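Long-range contact in acyl-CoA synthetase (AMP-forming)/AMP-acid ligase II-like protein (Dyadobacter fermentans, PDB 4GS5), which probably joins medium-chain fatty acids to coenzyme A, as an AMP-forming ligase of the ATP-dependent AMP-binding enzyme family: residues Y210-I220 with V230-N241. Numbering follows the deposited sequence.
Sequences YGVDERGCLHI and VQTNDLVEIHGN
The guanidinium of Arg215 meets Asn233 at its edge and has Cys217 SG over its centre on one face. The type I turn carrying Asp213 and Arg215 joins strand 209-212 to strand 217-221, which pairs with strand 230-238 as an antiparallel beta hairpin. A beta bulge lies between the pairs Cys217-Leu235 and His219-Gln231. Strand 242-248 continues the sheet beyond 230-238. The amide of Asn233 stands at 90° to the guanidinium, and OD1 takes NH1 and NH2 together, with NH2 at 3.1 Å. Asp213 OD2 lies at another edge and binds NE and NH1 in a salt bridge. The His219 ring has Gly211 O over one face, while Gln231 OE1 comes near its edge. Asp213 OD1 accepts from Arg215 N, an Asx turn, and also from Cys217 N (3.0 Å). Replacing Asp213 by an alanine would take away the carboxylate and is likely to leave the Arg215 guanidinium freer to swing away from Asn233. Bent at chi2 (61°), Gln231 turns NE2 back to Cys217 O (3.0 Å), above the carbonyl plane. Val236 CG2 packs against Val212 CG1 and Leu218 CB. At the bulge Leu218 O accepts twice from Thr232: from N, and from OG1 at 2.6 Å, in the carbonyl plane on a lone pair.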
ATOM      1  N   TYR A 210     -11.236 -13.410   2.456  1.00 33.27           N
ATOM      2  CA  TYR A 210     -11.367 -11.957   2.637  1.00 28.87           C
ATOM      3  C   TYR A 210     -12.792 -11.560   3.000  1.00 32.63           C
ATOM      4  O   TYR A 210     -13.740 -12.311   2.763  1.00 32.41           O
ATOM      5  CB  TYR A 210     -10.916 -11.208   1.374  1.00 25.72           C
ATOM      6  CG  TYR A 210     -11.530 -11.763   0.103  1.00 28.83           C
ATOM      7  CD1 TYR A 210     -12.793 -11.355  -0.313  1.00 33.21           C
ATOM      8  CD2 TYR A 210     -10.856 -12.706  -0.671  1.00 27.75           C
ATOM      9  CE1 TYR A 210     -13.372 -11.867  -1.466  1.00 35.85           C
ATOM     10  CE2 TYR A 210     -11.430 -13.226  -1.834  1.00 29.98           C
ATOM     11  CZ  TYR A 210     -12.682 -12.793  -2.222  1.00 35.62           C
ATOM     12  OH  TYR A 210     -13.260 -13.297  -3.361  1.00 41.50           O
ATOM     13  N   GLY A 211     -12.932 -10.379   3.590  1.00 32.54           N
ATOM     14  CA  GLY A 211     -14.235  -9.872   3.999  1.00 38.90           C
ATOM     15  C   GLY A 211     -14.018  -8.528   4.667  1.00 34.68           C
ATOM     16  O   GLY A 211     -12.887  -8.056   4.721  1.00 28.87           O
ATOM     17  N   VAL A 212     -15.081  -7.915   5.177  1.00 33.85           N
ATOM     18  CA  VAL A 212     -14.950  -6.658   5.913  1.00 34.86           C
ATOM     19  C   VAL A 212     -15.597  -6.782   7.291  1.00 34.48           C
ATOM     20  O   VAL A 212     -16.509  -7.571   7.472  1.00 37.89           O
ATOM     21  CB  VAL A 212     -15.589  -5.468   5.143  1.00 33.35           C
ATOM     22  CG1 VAL A 212     -14.820  -5.187   3.857  1.00 28.95           C
ATOM     23  CG2 VAL A 212     -17.049  -5.761   4.840  1.00 40.60           C
ATOM     24  N   ASP A 213     -15.110  -6.016   8.262  1.00 33.24           N
ATOM     25  CA  ASP A 213     -15.741  -5.963   9.569  1.00 42.71           C
ATOM     26  C   ASP A 213     -16.908  -4.982   9.504  1.00 44.71           C
ATOM     27  O   ASP A 213     -17.285  -4.527   8.418  1.00 40.20           O
ATOM     28  CB  ASP A 213     -14.733  -5.539  10.646  1.00 45.68           C
ATOM     29  CG  ASP A 213     -14.182  -4.150  10.411  1.00 46.53           C
ATOM     30  OD1 ASP A 213     -14.715  -3.431   9.535  1.00 44.10           O
ATOM     31  OD2 ASP A 213     -13.214  -3.765  11.100  1.00 49.11           O
ATOM     32  N   GLU A 214     -17.460  -4.643  10.663  1.00 48.12           N
ATOM     33  CA  GLU A 214     -18.644  -3.786  10.732  1.00 51.09           C
ATOM     34  C   GLU A 214     -18.382  -2.349  10.275  1.00 47.77           C
ATOM     35  O   GLU A 214     -19.323  -1.595  10.010  1.00 45.10           O
ATOM     36  CB  GLU A 214     -19.231  -3.797  12.151  1.00 58.54           C
ATOM     37  CG  GLU A 214     -19.700  -5.171  12.600  1.00 69.49           C
ATOM     38  CD  GLU A 214     -20.340  -5.160  13.984  1.00 79.95           C
ATOM     39  OE1 GLU A 214     -19.749  -4.570  14.918  1.00 82.59           O
ATOM     40  OE2 GLU A 214     -21.438  -5.742  14.136  1.00 82.63           O
ATOM     41  N   ARG A 215     -17.109  -1.975  10.174  1.00 45.52           N
ATOM     42  CA  ARG A 215     -16.742  -0.624   9.745  1.00 44.01           C
ATOM     43  C   ARG A 215     -16.625  -0.547   8.228  1.00 43.85           C
ATOM     44  O   ARG A 215     -16.573   0.543   7.648  1.00 41.72           O
ATOM     45  CB  ARG A 215     -15.415  -0.197  10.376  1.00 43.45           C
ATOM     46  CG  ARG A 215     -15.391  -0.217  11.905  1.00 48.75           C
ATOM     47  CD  ARG A 215     -13.968  -0.010  12.416  1.00 49.50           C
ATOM     48  NE  ARG A 215     -13.055  -1.028  11.898  1.00 45.21           N
ATOM     49  CZ  ARG A 215     -11.733  -0.902  11.864  1.00 43.09           C
ATOM     50  NH1 ARG A 215     -10.978  -1.881  11.382  1.00 38.42           N
ATOM     51  NH2 ARG A 215     -11.163   0.207  12.308  1.00 45.81           N
ATOM     52  N   GLY A 216     -16.576  -1.712   7.593  1.00 40.02           N
ATOM     53  CA  GLY A 216     -16.291  -1.800   6.177  1.00 35.07           C
ATOM     54  C   GLY A 216     -14.801  -1.910   5.881  1.00 32.99           C
ATOM     55  O   GLY A 216     -14.376  -1.665   4.754  1.00 32.00           O
ATOM     56  N   CYS A 217     -14.005  -2.272   6.890  1.00 29.89           N
ATOM     57  CA  CYS A 217     -12.553  -2.398   6.731  1.00 29.69           C
ATOM     58  C   CYS A 217     -12.119  -3.834   6.409  1.00 29.90           C
ATOM     59  O   CYS A 217     -12.602  -4.799   7.005  1.00 30.87           O
ATOM     60  CB  CYS A 217     -11.829  -1.945   8.001  1.00 31.01           C
ATOM     61  SG  CYS A 217     -11.879  -0.170   8.348  1.00 44.10           S
ATOM     62  N   LEU A 218     -11.155  -3.954   5.509  1.00 27.64           N
ATOM     63  CA  LEU A 218     -10.722  -5.253   5.005  1.00 28.76           C
ATOM     64  C   LEU A 218     -10.083  -6.118   6.082  1.00 30.30           C
ATOM     65  O   LEU A 218      -9.214  -5.663   6.848  1.00 29.20           O
ATOM     66  CB  LEU A 218      -9.719  -5.055   3.872  1.00 24.42           C
ATOM     67  CG  LEU A 218      -9.168  -6.300   3.162  1.00 25.50           C
ATOM     68  CD1 LEU A 218     -10.292  -7.074   2.467  1.00 25.65           C
ATOM     69  CD2 LEU A 218      -8.105  -5.886   2.143  1.00 22.65           C
ATOM     70  N   HIS A 219     -10.514  -7.368   6.150  1.00 27.32           N
ATOM     71  CA  HIS A 219      -9.711  -8.366   6.856  1.00 30.70           C
ATOM     72  C   HIS A 219      -9.355  -9.530   5.930  1.00 35.16           C
ATOM     73  O   HIS A 219     -10.108  -9.867   5.012  1.00 32.09           O
ATOM     74  CB  HIS A 219     -10.402  -8.856   8.123  1.00 31.60           C
ATOM     75  CG  HIS A 219     -11.715  -9.519   7.871  1.00 37.53           C
ATOM     76  ND1 HIS A 219     -11.822 -10.754   7.268  1.00 36.87           N
ATOM     77  CD2 HIS A 219     -12.984  -9.115   8.130  1.00 40.18           C
ATOM     78  CE1 HIS A 219     -13.097 -11.084   7.172  1.00 39.79           C
ATOM     79  NE2 HIS A 219     -13.823 -10.109   7.695  1.00 40.14           N
ATOM     80  N   ILE A 220      -8.193 -10.133   6.160  1.00 33.50           N
ATOM     81  CA  ILE A 220      -7.762 -11.251   5.338  1.00 31.14           C
ATOM     82  C   ILE A 220      -7.189 -12.375   6.191  1.00 32.52           C
ATOM     83  O   ILE A 220      -6.738 -12.153   7.327  1.00 34.09           O
ATOM     84  CB  ILE A 220      -6.729 -10.833   4.238  1.00 30.06           C
ATOM     85  CG1 ILE A 220      -5.454 -10.277   4.859  1.00 34.11           C
ATOM     86  CG2 ILE A 220      -7.344  -9.811   3.241  1.00 26.37           C
ATOM     87  CD1 ILE A 220      -5.557  -8.821   5.309  1.00 35.12           C
ATOM     88  N   VAL A 230      -6.407 -11.306   9.821  1.00 38.30           N
ATOM     89  CA  VAL A 230      -5.751 -10.041  10.076  1.00 36.39           C
ATOM     90  C   VAL A 230      -6.732  -8.936   9.718  1.00 34.32           C
ATOM     91  O   VAL A 230      -7.242  -8.891   8.599  1.00 32.02           O
ATOM     92  CB  VAL A 230      -4.477  -9.909   9.216  1.00 39.12           C
ATOM     93  CG1 VAL A 230      -3.903  -8.500   9.310  1.00 42.86           C
ATOM     94  CG2 VAL A 230      -3.449 -10.944   9.639  1.00 38.49           C
ATOM     95  N   GLN A 231      -7.005  -8.056  10.675  1.00 35.94           N
ATOM     96  CA  GLN A 231      -7.955  -6.966  10.474  1.00 37.90           C
ATOM     97  C   GLN A 231      -7.194  -5.693  10.137  1.00 39.06           C
ATOM     98  O   GLN A 231      -6.395  -5.228  10.949  1.00 41.41           O
ATOM     99  CB  GLN A 231      -8.782  -6.752  11.748  1.00 43.75           C
ATOM    100  CG  GLN A 231      -9.827  -5.643  11.609  1.00 43.07           C
ATOM    101  CD  GLN A 231     -10.843  -5.944  10.520  1.00 39.06           C
ATOM    102  OE1 GLN A 231     -11.656  -6.854  10.660  1.00 40.14           O
ATOM    103  NE2 GLN A 231     -10.788  -5.194   9.424  1.00 30.64           N
ATOM    104  N   THR A 232      -7.412  -5.139   8.942  1.00 35.64           N
ATOM    105  CA  THR A 232      -6.759  -3.879   8.577  1.00 35.61           C
ATOM    106  C   THR A 232      -7.613  -2.723   9.059  1.00 36.74           C
ATOM    107  O   THR A 232      -8.712  -2.931   9.579  1.00 36.84           O
ATOM    108  CB  THR A 232      -6.574  -3.723   7.061  1.00 33.40           C
ATOM    109  OG1 THR A 232      -7.854  -3.532   6.429  1.00 29.95           O
ATOM    110  CG2 THR A 232      -5.886  -4.948   6.474  1.00 33.67           C
ATOM    111  N   ASN A 233      -7.108  -1.504   8.896  1.00 30.21           N
ATOM    112  CA  ASN A 233      -7.938  -0.322   9.098  1.00 32.22           C
ATOM    113  C   ASN A 233      -8.169   0.351   7.742  1.00 33.22           C
ATOM    114  O   ASN A 233      -8.437   1.554   7.673  1.00 39.08           O
ATOM    115  CB  ASN A 233      -7.301   0.648  10.105  1.00 32.88           C
ATOM    116  CG  ASN A 233      -7.172   0.051  11.507  1.00 38.30           C
ATOM    117  OD1 ASN A 233      -8.128  -0.503  12.047  1.00 39.85           O
ATOM    118  ND2 ASN A 233      -5.981   0.176  12.106  1.00 36.39           N
ATOM    119  N   ASP A 234      -8.055  -0.430   6.666  1.00 27.19           N
ATOM    120  CA  ASP A 234      -8.373   0.064   5.326  1.00 29.10           C
ATOM    121  C   ASP A 234      -9.851  -0.101   4.975  1.00 30.40           C
ATOM    122  O   ASP A 234     -10.332  -1.220   4.797  1.00 28.07           O
ATOM    123  CB  ASP A 234      -7.534  -0.648   4.254  1.00 29.48           C
ATOM    124  CG  ASP A 234      -6.052  -0.310   4.339  1.00 31.78           C
ATOM    125  OD1 ASP A 234      -5.706   0.817   4.747  1.00 34.26           O
ATOM    126  OD2 ASP A 234      -5.235  -1.180   3.998  1.00 30.38           O
ATOM    127  N   LEU A 235     -10.558   1.019   4.863  1.00 32.14           N
ATOM    128  CA  LEU A 235     -11.906   1.040   4.297  1.00 31.07           C
ATOM    129  C   LEU A 235     -11.863   0.630   2.815  1.00 28.04           C
ATOM    130  O   LEU A 235     -11.147   1.238   2.009  1.00 25.67           O
ATOM    131  CB  LEU A 235     -12.460   2.459   4.406  1.00 32.58           C
ATOM    132  CG  LEU A 235     -13.943   2.717   4.572  1.00 42.60           C
ATOM    133  CD1 LEU A 235     -14.434   2.162   5.905  1.00 46.62           C
ATOM    134  CD2 LEU A 235     -14.197   4.222   4.481  1.00 43.32           C
ATOM    135  N   VAL A 236     -12.651  -0.378   2.445  1.00 22.55           N
ATOM    136  CA  VAL A 236     -12.623  -0.899   1.084  1.00 23.60           C
ATOM    137  C   VAL A 236     -14.029  -1.185   0.567  1.00 29.24           C
ATOM    138  O   VAL A 236     -14.973  -1.284   1.327  1.00 29.32           O
ATOM    139  CB  VAL A 236     -11.780  -2.208   0.975  1.00 30.23           C
ATOM    140  CG1 VAL A 236     -10.343  -1.979   1.522  1.00 23.05           C
ATOM    141  CG2 VAL A 236     -12.447  -3.366   1.720  1.00 27.00           C
ATOM    142  N   GLU A 237     -14.155  -1.337  -0.738  1.00 25.31           N
ATOM    143  CA  GLU A 237     -15.359  -1.919  -1.294  1.00 31.62           C
ATOM    144  C   GLU A 237     -14.949  -3.161  -2.043  1.00 30.12           C
ATOM    145  O   GLU A 237     -14.144  -3.090  -2.971  1.00 27.86           O
ATOM    146  CB  GLU A 237     -16.044  -0.934  -2.236  1.00 35.83           C
ATOM    147  CG  GLU A 237     -16.882   0.100  -1.522  1.00 50.25           C
ATOM    148  CD  GLU A 237     -18.254  -0.431  -1.123  1.00 63.14           C
ATOM    149  OE1 GLU A 237     -18.576  -1.595  -1.466  1.00 65.65           O
ATOM    150  OE2 GLU A 237     -19.012   0.318  -0.467  1.00 69.27           O
ATOM    151  N   ILE A 238     -15.480  -4.306  -1.629  1.00 27.16           N
ATOM    152  CA  ILE A 238     -15.202  -5.559  -2.326  1.00 25.74           C
ATOM    153  C   ILE A 238     -16.083  -5.718  -3.578  1.00 28.61           C
ATOM    154  O   ILE A 238     -17.261  -5.380  -3.559  1.00 29.62           O
ATOM    155  CB  ILE A 238     -15.302  -6.775  -1.363  1.00 43.06           C
ATOM    156  CG1 ILE A 238     -14.148  -6.711  -0.346  1.00 45.19           C
ATOM    157  CG2 ILE A 238     -15.255  -8.096  -2.125  1.00 39.40           C
ATOM    158  CD1 ILE A 238     -14.201  -7.744   0.737  1.00 50.65           C
ATOM    159  N   HIS A 239     -15.492  -6.210  -4.662  1.00 28.51           N
ATOM    160  CA  HIS A 239     -16.227  -6.486  -5.902  1.00 32.00           C
ATOM    161  C   HIS A 239     -15.807  -7.858  -6.424  1.00 31.82           C
ATOM    162  O   HIS A 239     -14.747  -8.001  -7.057  1.00 32.74           O
ATOM    163  CB  HIS A 239     -15.879  -5.446  -6.970  1.00 28.36           C
ATOM    164  CG  HIS A 239     -16.253  -4.048  -6.606  1.00 33.49           C
ATOM    165  ND1 HIS A 239     -15.345  -3.135  -6.107  1.00 38.12           N
ATOM    166  CD2 HIS A 239     -17.435  -3.397  -6.675  1.00 33.22           C
ATOM    167  CE1 HIS A 239     -15.955  -1.987  -5.882  1.00 30.20           C
ATOM    168  NE2 HIS A 239     -17.228  -2.122  -6.212  1.00 33.95           N
ATOM    169  N   GLY A 240     -16.600  -8.879  -6.144  1.00 28.11           N
ATOM    170  CA  GLY A 240     -16.176 -10.228  -6.475  1.00 30.60           C
ATOM    171  C   GLY A 240     -14.836 -10.491  -5.793  1.00 28.20           C
ATOM    172  O   GLY A 240     -14.628 -10.080  -4.652  1.00 32.83           O
ATOM    173  N   ASN A 241     -13.909 -11.143  -6.487  1.00 30.20           N
ATOM    174  CA  ASN A 241     -12.622 -11.485  -5.883  1.00 32.82           C
ATOM    175  C   ASN A 241     -11.553 -10.385  -5.934  1.00 31.68           C
ATOM    176  O   ASN A 241     -10.381 -10.659  -6.189  1.00 28.64           O
ATOM    177  CB  ASN A 241     -12.071 -12.760  -6.518  1.00 38.71           C
ATOM    178  CG  ASN A 241     -11.487 -12.512  -7.892  1.00 41.75           C
ATOM    179  OD1 ASN A 241     -11.930 -11.613  -8.619  1.00 35.95           O
ATOM    180  ND2 ASN A 241     -10.477 -13.300  -8.253  1.00 44.49           N
TER